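Local atomic coordinates of epoxyqueuosine reductase (Streptococcus thermophilus, PDB entry 5D6S), a protein that belongs to the epoxyqueuosine reductase (QueG) family and holds a cobalamin together with two iron/sulfur clusters. Residues G117-S123 with T258-D264; L105-P109 with I284-M290; I46-T50 with I201-Q205. All coordinates share one frame; numbering follows the deposited sequence.

Interaction 1 (G117-S123 with T258-D264). With SF4 (iron/sulfur cluster), chain G.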
loop_
_atom_site.group_PDB
_atom_site.type_symbol
_atom_site.label_atom_id
_atom_site.label_comp_id
_atom_site.label_asym_id
_atom_site.label_seq_id
_atom_site.Cartn_x
_atom_site.Cartn_y
_atom_site.Cartn_z
ATOM N N GLY A 117 -9.600 -4.709 -13.137
ATOM C CA GLY A 117 -9.384 -3.734 -12.084
ATOM C C GLY A 117 -7.934 -3.309 -12.100
ATOM O O GLY A 117 -7.113 -3.897 -12.805
ATOM N N LYS A 118 -7.626 -2.259 -11.355
ATOM C CA LYS A 118 -6.252 -1.793 -11.181
ATOM C C LYS A 118 -5.782 -2.138 -9.778
ATOM O O LYS A 118 -6.561 -2.307 -8.861
ATOM C CB LYS A 118 -6.128 -0.278 -11.369
ATOM C CG LYS A 118 -6.665 0.313 -12.668
ATOM C CD LYS A 118 -6.818 1.836 -12.536
ATOM C CE LYS A 118 -7.640 2.457 -13.657
ATOM N NZ LYS A 118 -7.007 2.270 -14.990
ATOM N N ILE A 119 -4.483 -2.159 -9.608
ATOM C CA ILE A 119 -3.869 -2.536 -8.358
ATOM C C ILE A 119 -2.541 -1.763 -8.267
ATOM O O ILE A 119 -1.741 -1.817 -9.172
ATOM C CB ILE A 119 -3.676 -4.060 -8.279
ATOM C CG1 ILE A 119 -2.599 -4.307 -7.184
ATOM C CG2 ILE A 119 -3.398 -4.574 -9.691
ATOM C CD1 ILE A 119 -1.275 -4.971 -7.508
ATOM N N THR A 120 -2.349 -1.008 -7.181
ATOM C CA THR A 120 -1.251 -0.015 -7.048
ATOM C C THR A 120 0.110 -0.463 -7.578
ATOM O O THR A 120 0.508 -1.610 -7.377
ATOM C CB THR A 120 -1.038 0.441 -5.586
ATOM O OG1 THR A 120 0.105 1.299 -5.523
ATOM C CG2 THR A 120 -0.787 -0.720 -4.672
ATOM N N PRO A 121 0.830 0.442 -8.261
ATOM C CA PRO A 121 2.167 0.100 -8.776
ATOM C C PRO A 121 3.143 -0.263 -7.664
ATOM O O PRO A 121 4.127 -0.954 -7.929
ATOM C CB PRO A 121 2.634 1.373 -9.492
ATOM C CG PRO A 121 1.540 2.389 -9.391
ATOM C CD PRO A 121 0.472 1.863 -8.482
ATOM N N ASN A 122 2.856 0.205 -6.434
ATOM C CA ASN A 122 3.584 -0.205 -5.219
ATOM C C ASN A 122 3.638 -1.720 -5.030
ATOM O O ASN A 122 4.447 -2.234 -4.251
ATOM C CB ASN A 122 2.938 0.437 -3.979
ATOM C CG ASN A 122 3.837 0.389 -2.742
ATOM O OD1 ASN A 122 5.006 0.764 -2.788
ATOM N ND2 ASN A 122 3.295 -0.067 -1.628
ATOM N N SER A 123 2.731 -2.424 -5.710
ATOM C CA SER A 123 2.632 -3.859 -5.612
ATOM C C SER A 123 2.753 -4.543 -6.972
ATOM O O SER A 123 2.243 -5.657 -7.138
ATOM C CB SER A 123 1.308 -4.241 -4.958
ATOM O OG SER A 123 1.276 -5.619 -4.643
ATOM N N THR A 258 -12.120 1.115 -9.384
ATOM C CA THR A 258 -11.658 -0.234 -9.767
ATOM C C THR A 258 -10.293 -0.570 -9.191
ATOM O O THR A 258 -9.706 -1.575 -9.519
ATOM C CB THR A 258 -11.590 -0.379 -11.307
ATOM O OG1 THR A 258 -10.662 0.575 -11.847
ATOM C CG2 THR A 258 -12.965 -0.144 -11.915
ATOM N N VAL A 259 -9.790 0.271 -8.304
ATOM C CA VAL A 259 -8.488 0.032 -7.679
ATOM C C VAL A 259 -8.696 -0.891 -6.495
ATOM O O VAL A 259 -9.146 -0.435 -5.435
ATOM C CB VAL A 259 -7.815 1.344 -7.214
ATOM C CG1 VAL A 259 -6.453 1.049 -6.638
ATOM C CG2 VAL A 259 -7.647 2.311 -8.381
ATOM N N ILE A 260 -8.361 -2.168 -6.680
ATOM C CA ILE A 260 -8.654 -3.196 -5.694
ATOM C C ILE A 260 -7.560 -3.423 -4.667
ATOM O O ILE A 260 -7.684 -4.278 -3.799
ATOM C CB ILE A 260 -8.966 -4.562 -6.340
ATOM C CG1 ILE A 260 -7.736 -5.151 -7.005
ATOM C CG2 ILE A 260 -10.152 -4.449 -7.292
ATOM C CD1 ILE A 260 -7.983 -6.474 -7.702
ATOM N N TYR A 261 -6.492 -2.658 -4.752
ATOM C CA TYR A 261 -5.421 -2.703 -3.743
ATOM C C TYR A 261 -4.609 -1.401 -3.747
ATOM O O TYR A 261 -4.047 -1.006 -4.763
ATOM C CB TYR A 261 -4.479 -3.893 -3.961
ATOM C CG TYR A 261 -3.560 -4.096 -2.788
ATOM C CD1 TYR A 261 -4.019 -4.706 -1.636
ATOM C CD2 TYR A 261 -2.245 -3.629 -2.803
ATOM C CE1 TYR A 261 -3.203 -4.864 -0.522
ATOM C CE2 TYR A 261 -1.413 -3.801 -1.704
ATOM C CZ TYR A 261 -1.910 -4.409 -0.554
ATOM O OH TYR A 261 -1.126 -4.559 0.573
ATOM N N GLY A 262 -4.572 -0.722 -2.609
ATOM C CA GLY A 262 -3.846 0.535 -2.508
ATOM C C GLY A 262 -4.587 1.693 -3.143
ATOM O O GLY A 262 -5.701 1.540 -3.666
ATOM N N CYS A 263 -3.960 2.864 -3.039
ATOM C CA CYS A 263 -4.413 4.090 -3.628
ATOM C C CYS A 263 -3.168 4.899 -3.979
ATOM O O CYS A 263 -2.246 5.009 -3.167
ATOM C CB CYS A 263 -5.313 4.836 -2.631
ATOM S SG CYS A 263 -5.904 6.465 -3.118
ATOM N N ASP A 264 -3.187 5.521 -5.151
ATOM C CA ASP A 264 -2.103 6.392 -5.596
ATOM C C ASP A 264 -2.540 7.828 -5.889
ATOM O O ASP A 264 -1.752 8.626 -6.373
ATOM C CB ASP A 264 -1.450 5.790 -6.825
ATOM C CG ASP A 264 -0.680 4.528 -6.493
ATOM O OD1 ASP A 264 -1.298 3.578 -5.968
ATOM O OD2 ASP A 264 0.531 4.500 -6.741
HETATM FE FE1 SF4 G . -4.934 7.610 1.060
HETATM FE FE2 SF4 G . -5.685 7.901 -1.389
HETATM FE FE3 SF4 G . -3.616 9.214 -0.494
HETATM FE FE4 SF4 G . -5.976 9.879 0.270
HETATM S S1 SF4 G . -5.208 9.944 -1.665
HETATM S S2 SF4 G . -4.287 9.581 1.458
HETATM S S3 SF4 G . -6.893 7.931 0.290
HETATM S S4 SF4 G . -3.834 7.125 -0.678
#
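Residues G117-S123 and T258-D264 run side by side in the same direction and are joined by a single parallel beta bridge, K118 with V259: K118 N donates to T258 O at 2.9 Å, and I260 N donates to K118 O at 2.8 Å, the latter nearly in line with the carbonyl. A third backbone bond, T120 N to Y261 O, follows at 3.0 Å and is close to straight (168° at the hydrogen). The bridge ties a loop of the QueG family region to the double-cluster 4Fe-4S binding region, beside the cobalamin. Beyond it the side chains take over. I119 lays CG1 against CB of Y261, and the tyrosine ring is met obliquely by T120 CG2 and S123 CB, while L321 of helix 318-331 adds to its packing. S123 OG itself is engaged by the backbone N of G313. T120 has OG1 trans to its own backbone N (chi1 175°), which sends the hydroxyl to D264 and leaves CG2 for CD2 of Y261, 3.8 Å away. That hydroxyl donates to the syn lone pair of D264 OD1 at 2.7 Å and accepts from N122 N at 3.1 Å, closing an ST turn; one oxygen is thus gripped in both roles. D264 OD2 sits against the ring of P121, near CD. D264 OD1 also takes a weak hydrogen bond from a nitrogen of the cobalamin, so the carboxylate links the loop to the cobalamin, and T120 probably helps to orient it. Next to D264, C263 turns its CB away from the 117-123 segment; its backbone N is hydrogen-bonded to an oxygen of the cobalamin, and its SG binds iron FE2 of the iron/sulfur cluster at 2.3 Å.

Interaction 2 (L105-P109 with I284-M290). Unlike the reference sequence in segment 284-290: D287 (reference Glu).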
loop_
_atom_site.group_PDB
_atom_site.type_symbol
_atom_site.label_atom_id
_atom_site.label_comp_id
_atom_site.label_asym_id
_atom_site.label_seq_id
_atom_site.Cartn_x
_atom_site.Cartn_y
_atom_site.Cartn_z
ATOM N N LEU A 105 2.599 1.703 -16.733
ATOM C CA LEU A 105 2.809 0.340 -17.132
ATOM C C LEU A 105 3.593 0.342 -18.451
ATOM O O LEU A 105 3.200 1.014 -19.414
ATOM C CB LEU A 105 1.465 -0.383 -17.264
ATOM C CG LEU A 105 1.433 -1.888 -16.950
ATOM C CD1 LEU A 105 1.819 -2.192 -15.518
ATOM C CD2 LEU A 105 0.042 -2.452 -17.238
ATOM N N PRO A 106 4.717 -0.396 -18.494
ATOM C CA PRO A 106 5.454 -0.525 -19.747
ATOM C C PRO A 106 4.521 -0.919 -20.881
ATOM O O PRO A 106 4.374 -0.189 -21.857
ATOM C CB PRO A 106 6.461 -1.663 -19.465
ATOM C CG PRO A 106 6.586 -1.747 -17.980
ATOM C CD PRO A 106 5.328 -1.170 -17.389
ATOM N N GLN A 107 3.883 -2.074 -20.714
ATOM C CA GLN A 107 3.062 -2.691 -21.740
ATOM C C GLN A 107 1.664 -2.905 -21.181
ATOM O O GLN A 107 1.501 -3.682 -20.238
ATOM C CB GLN A 107 3.700 -4.039 -22.147
ATOM C CG GLN A 107 2.928 -4.880 -23.165
ATOM C CD GLN A 107 3.208 -4.523 -24.622
ATOM O OE1 GLN A 107 3.324 -5.413 -25.462
ATOM N NE2 GLN A 107 3.316 -3.228 -24.931
ATOM N N GLN A 108 0.666 -2.223 -21.752
ATOM C CA GLN A 108 -0.746 -2.465 -21.397
ATOM C C GLN A 108 -1.157 -3.937 -21.599
ATOM O O GLN A 108 -0.611 -4.627 -22.466
ATOM C CB GLN A 108 -1.675 -1.576 -22.213
ATOM C CG GLN A 108 -1.596 -0.120 -21.827
ATOM C CD GLN A 108 -2.064 0.110 -20.416
ATOM O OE1 GLN A 108 -1.305 0.581 -19.567
ATOM N NE2 GLN A 108 -3.316 -0.227 -20.147
ATOM N N PRO A 109 -2.108 -4.432 -20.784
ATOM C CA PRO A 109 -2.578 -5.798 -20.973
ATOM C C PRO A 109 -3.604 -5.851 -22.103
ATOM O O PRO A 109 -4.209 -4.827 -22.455
ATOM C CB PRO A 109 -3.232 -6.126 -19.636
ATOM C CG PRO A 109 -3.755 -4.817 -19.161
ATOM C CD PRO A 109 -2.863 -3.740 -19.724
ATOM N N ILE A 284 7.396 -6.830 -14.672
ATOM C CA ILE A 284 5.948 -6.681 -14.465
ATOM C C ILE A 284 5.103 -7.536 -15.412
ATOM O O ILE A 284 5.131 -7.341 -16.632
ATOM C CB ILE A 284 5.479 -5.217 -14.717
ATOM C CG1 ILE A 284 6.441 -4.185 -14.118
ATOM C CG2 ILE A 284 4.066 -5.006 -14.197
ATOM C CD1 ILE A 284 6.719 -4.358 -12.648
ATOM N N ASP A 285 4.321 -8.455 -14.850
ATOM C CA ASP A 285 3.231 -9.086 -15.604
ATOM C C ASP A 285 2.041 -8.140 -15.567
ATOM O O ASP A 285 1.506 -7.856 -14.496
ATOM C CB ASP A 285 2.840 -10.437 -14.994
ATOM C CG ASP A 285 1.816 -11.184 -15.831
ATOM O OD1 ASP A 285 1.141 -10.549 -16.678
ATOM O OD2 ASP A 285 1.675 -12.412 -15.644
ATOM N N PRO A 286 1.616 -7.637 -16.731
ATOM C CA PRO A 286 0.484 -6.698 -16.678
ATOM C C PRO A 286 -0.849 -7.328 -16.202
ATOM O O PRO A 286 -1.738 -6.600 -15.780
ATOM C CB PRO A 286 0.387 -6.184 -18.135
ATOM C CG PRO A 286 0.982 -7.276 -18.968
ATOM C CD PRO A 286 2.058 -7.902 -18.114
ATOM N N ASP A 287 -0.976 -8.647 -16.292
ATOM C CA ASP A 287 -2.191 -9.364 -15.835
ATOM C C ASP A 287 -2.289 -9.479 -14.323
ATOM O O ASP A 287 -3.362 -9.740 -13.780
ATOM C CB ASP A 287 -2.258 -10.772 -16.438
ATOM C CG ASP A 287 -2.760 -10.780 -17.871
ATOM O OD1 ASP A 287 -3.018 -9.696 -18.428
ATOM O OD2 ASP A 287 -2.897 -11.880 -18.449
ATOM N N LEU A 288 -1.154 -9.348 -13.652
ATOM C CA LEU A 288 -1.103 -9.236 -12.193
ATOM C C LEU A 288 -1.230 -7.808 -11.749
ATOM O O LEU A 288 -1.529 -7.557 -10.597
ATOM C CB LEU A 288 0.216 -9.750 -11.653
ATOM C CG LEU A 288 0.521 -11.198 -12.000
ATOM C CD1 LEU A 288 1.644 -11.708 -11.112
ATOM C CD2 LEU A 288 -0.693 -12.105 -11.884
ATOM N N ALA A 289 -0.980 -6.868 -12.647
ATOM C CA ALA A 289 -1.079 -5.462 -12.308
ATOM C C ALA A 289 -2.430 -4.890 -12.675
ATOM O O ALA A 289 -2.801 -3.816 -12.212
ATOM C CB ALA A 289 0.023 -4.674 -13.005
ATOM N N MET A 290 -3.152 -5.577 -13.546
ATOM C CA MET A 290 -4.488 -5.136 -13.963
ATOM C C MET A 290 -5.311 -6.390 -14.187
ATOM O O MET A 290 -5.591 -6.753 -15.318
ATOM C CB MET A 290 -4.401 -4.261 -15.213
ATOM C CG MET A 290 -3.791 -2.904 -14.907
ATOM S SD MET A 290 -4.078 -1.654 -16.157
ATOM C CE MET A 290 -3.424 -0.203 -15.323
#
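L105 sets its two methyl branches against the 284-290 segment, and the two meet different groups. CD1 reaches I284 CG2 at 3.8 Å and A289 CB at 4.0 Å; CD2 packs on P286 CB at 3.9 Å, the two side chains crossing at roughly a right angle. I284 can offer its methyl because CG2 lies trans to the backbone N, while CG1 lies beside the backbone N. W124 packs on L105, I284 and A289 alike, joining the three from outside the pair of segments. P286 makes its closest approaches through CB, which also touches P109 CB and lies 3.5 Å from the carbonyl O of Q107. P109 in turn sets CG against M290 CB at 4.0 Å. Beyond CB the methionine runs out extended (chi2 -163°, chi3 172°), which carries SD past the proline to L105 CD2 and Q108 NE2, both 4.3 Å from it. The short, weakly bonded helix 286-289, which contributes P286 and A289, is capped by D285, whose OD1 accepts from D287 N, met from above the carboxylate plane. D287 turns OD1 toward P109 CB, but its charge is paired with R116, which also bonds M290 O. With no hydrogen bond between the two segments, their fit rests on apolar packing of two prolines with the L105, I284, A289 and M290 side chains, and R116 supplies the polar tie alongside.

Interaction 3 (I46-T50 with I201-Q205); sequences IGFTT and IEPDQ
F48 and D204 carry this contact, in which the loop segment 201-205 passes across strand 45-50 with end-to-end directions 115° apart. Starting at CB, the phenylalanine lies 3.8 Å from the carbonyl O of E202 and close to D204 N. From there the ring swings out with CG trans to the carbonyl carbon (chi1 -58°), so that its two flanks meet different chemistry. On one side CD1 faces D204 OD2 at 3.3 Å. The oxygen stands at the ring edge near its plane, where the positive rim of the aromatic hydrogens should suit it, and the carboxylate is turned 72° to the ring. CE1 is 4.0 Å from D204 OD2. On the other side CD2 packs on I201 CG2, the methyl that lies trans to its backbone N. CE2 and CZ run on beyond the loop segment; I34 and Q35 of helix 30-40 and I95 of strand 93-100 also pack on this side chain. The backbone adds one bond, D204 N to F48 O at 3.1 Å, with the donor well above the carbonyl plane. D204 OD2 also rests 3.5 Å from G47 CA, where no side chain intervenes, whereas OD1 is paired in a salt bridge with K31, which also bonds E202 O. Further along, T50 CG2 meets P203 CG at 3.8 Å, and T50 OG1 is engaged by D52 N. T49 meanwhile bonds I94 through the backbone, holding the strand to its neighbour 93-100. Strand 45-50 is one of the two outer strands of a four-stranded antiparallel sheet, with a loop crossing it and helix 30-40 packed on the phenylalanine: a helix packed against the edge of an antiparallel sheet.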
loop_
_atom_site.group_PDB
_atom_site.type_symbol
_atom_site.label_atom_id
_atom_site.label_comp_id
_atom_site.label_asym_id
_atom_site.label_seq_id
_atom_site.Cartn_x
_atom_site.Cartn_y
_atom_site.Cartn_z
ATOM N N ILE A 46 20.843 6.694 -1.806
ATOM C CA ILE A 46 21.342 6.302 -0.497
ATOM C C ILE A 46 21.675 7.535 0.299
ATOM O O ILE A 46 21.980 8.595 -0.247
ATOM C CB ILE A 46 22.538 5.353 -0.617
ATOM C CG1 ILE A 46 22.942 4.810 0.746
ATOM C CG2 ILE A 46 23.705 6.033 -1.328
ATOM C CD1 ILE A 46 23.700 3.503 0.644
ATOM N N GLY A 47 21.568 7.400 1.602
ATOM C CA GLY A 47 21.649 8.533 2.504
ATOM C C GLY A 47 22.238 8.043 3.813
ATOM O O GLY A 47 22.301 6.840 4.047
ATOM N N PHE A 48 22.697 8.984 4.643
ATOM C CA PHE A 48 23.331 8.657 5.911
ATOM C C PHE A 48 22.825 9.614 6.957
ATOM O O PHE A 48 22.551 10.778 6.683
ATOM C CB PHE A 48 24.848 8.750 5.805
ATOM C CG PHE A 48 25.436 7.850 4.758
ATOM C CD1 PHE A 48 25.488 8.264 3.431
ATOM C CD2 PHE A 48 25.907 6.583 5.088
ATOM C CE1 PHE A 48 26.006 7.435 2.445
ATOM C CE2 PHE A 48 26.433 5.750 4.103
ATOM C CZ PHE A 48 26.489 6.180 2.774
ATOM N N THR A 49 22.671 9.110 8.166
ATOM C CA THR A 49 22.221 9.950 9.259
ATOM C C THR A 49 22.643 9.299 10.559
ATOM O O THR A 49 23.072 8.148 10.590
ATOM C CB THR A 49 20.705 10.184 9.236
ATOM O OG1 THR A 49 20.287 10.731 10.494
ATOM C CG2 THR A 49 19.974 8.892 9.001
ATOM N N THR A 50 22.545 10.064 11.632
ATOM C CA THR A 50 22.991 9.583 12.924
ATOM C C THR A 50 21.966 8.595 13.454
ATOM O O THR A 50 20.811 8.571 13.013
ATOM C CB THR A 50 23.165 10.731 13.940
ATOM O OG1 THR A 50 21.891 11.323 14.221
ATOM C CG2 THR A 50 24.122 11.793 13.400
ATOM N N ILE A 201 29.992 7.589 10.621
ATOM C CA ILE A 201 29.999 8.124 9.250
ATOM C C ILE A 201 29.382 9.504 9.170
ATOM O O ILE A 201 28.465 9.844 9.917
ATOM C CB ILE A 201 29.331 7.181 8.223
ATOM C CG1 ILE A 201 30.116 5.861 8.144
ATOM C CG2 ILE A 201 29.265 7.832 6.839
ATOM C CD1 ILE A 201 29.527 4.816 7.218
ATOM N N GLU A 202 29.942 10.288 8.249
ATOM C CA GLU A 202 29.496 11.645 7.944
ATOM C C GLU A 202 28.033 11.664 7.528
ATOM O O GLU A 202 27.706 11.133 6.464
ATOM C CB GLU A 202 30.332 12.228 6.787
ATOM C CG GLU A 202 31.692 12.766 7.191
ATOM C CD GLU A 202 31.586 14.133 7.832
ATOM O OE1 GLU A 202 31.194 15.084 7.124
ATOM O OE2 GLU A 202 31.892 14.256 9.038
ATOM N N PRO A 203 27.161 12.278 8.351
ATOM C CA PRO A 203 25.780 12.438 7.906
ATOM C C PRO A 203 25.681 13.209 6.597
ATOM O O PRO A 203 26.452 14.138 6.374
ATOM C CB PRO A 203 25.124 13.220 9.052
ATOM C CG PRO A 203 25.927 12.856 10.253
ATOM C CD PRO A 203 27.336 12.683 9.760
ATOM N N ASP A 204 24.760 12.796 5.732
ATOM C CA ASP A 204 24.416 13.569 4.550
ATOM C C ASP A 204 23.632 14.821 4.968
ATOM O O ASP A 204 23.342 15.012 6.152
ATOM C CB ASP A 204 23.611 12.718 3.548
ATOM C CG ASP A 204 24.497 11.997 2.546
ATOM O OD1 ASP A 204 25.597 12.511 2.233
ATOM O OD2 ASP A 204 24.078 10.940 2.034
ATOM N N GLN A 205 23.283 15.648 3.985
ATOM C CA GLN A 205 22.766 16.975 4.254
ATOM C C GLN A 205 21.290 17.029 4.671
ATOM O O GLN A 205 20.969 17.400 5.800
ATOM C CB GLN A 205 22.990 17.886 3.033
ATOM C CG GLN A 205 24.407 18.425 2.895
ATOM C CD GLN A 205 24.678 19.624 3.800
ATOM O OE1 GLN A 205 24.785 20.760 3.323
ATOM N NE2 GLN A 205 24.809 19.381 5.105
#

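Overall arrangement
Along the chain the segments come in the order 46-50, 105-109, 117-123, 201-205, 258-264, 284-290. Interaction 1 is nested within the loop that interaction 2 closes, and both alternate with interaction 3. The first two draw on the same long connection between strand 93-100 and helix 128-144; their centres are 12 Å apart, and they touch where I119 packs on the backbone of helix 286-289. Interaction 3 lies at the far edge of the antiparallel sheet, its centre 33 Å from that of interaction 1 and 37 Å from that of interaction 2. Strand 93-100 is the neighbour of 45-50, and the connection that follows it leads from the sheet to the surface contact and then to the contact beside the cobalamin.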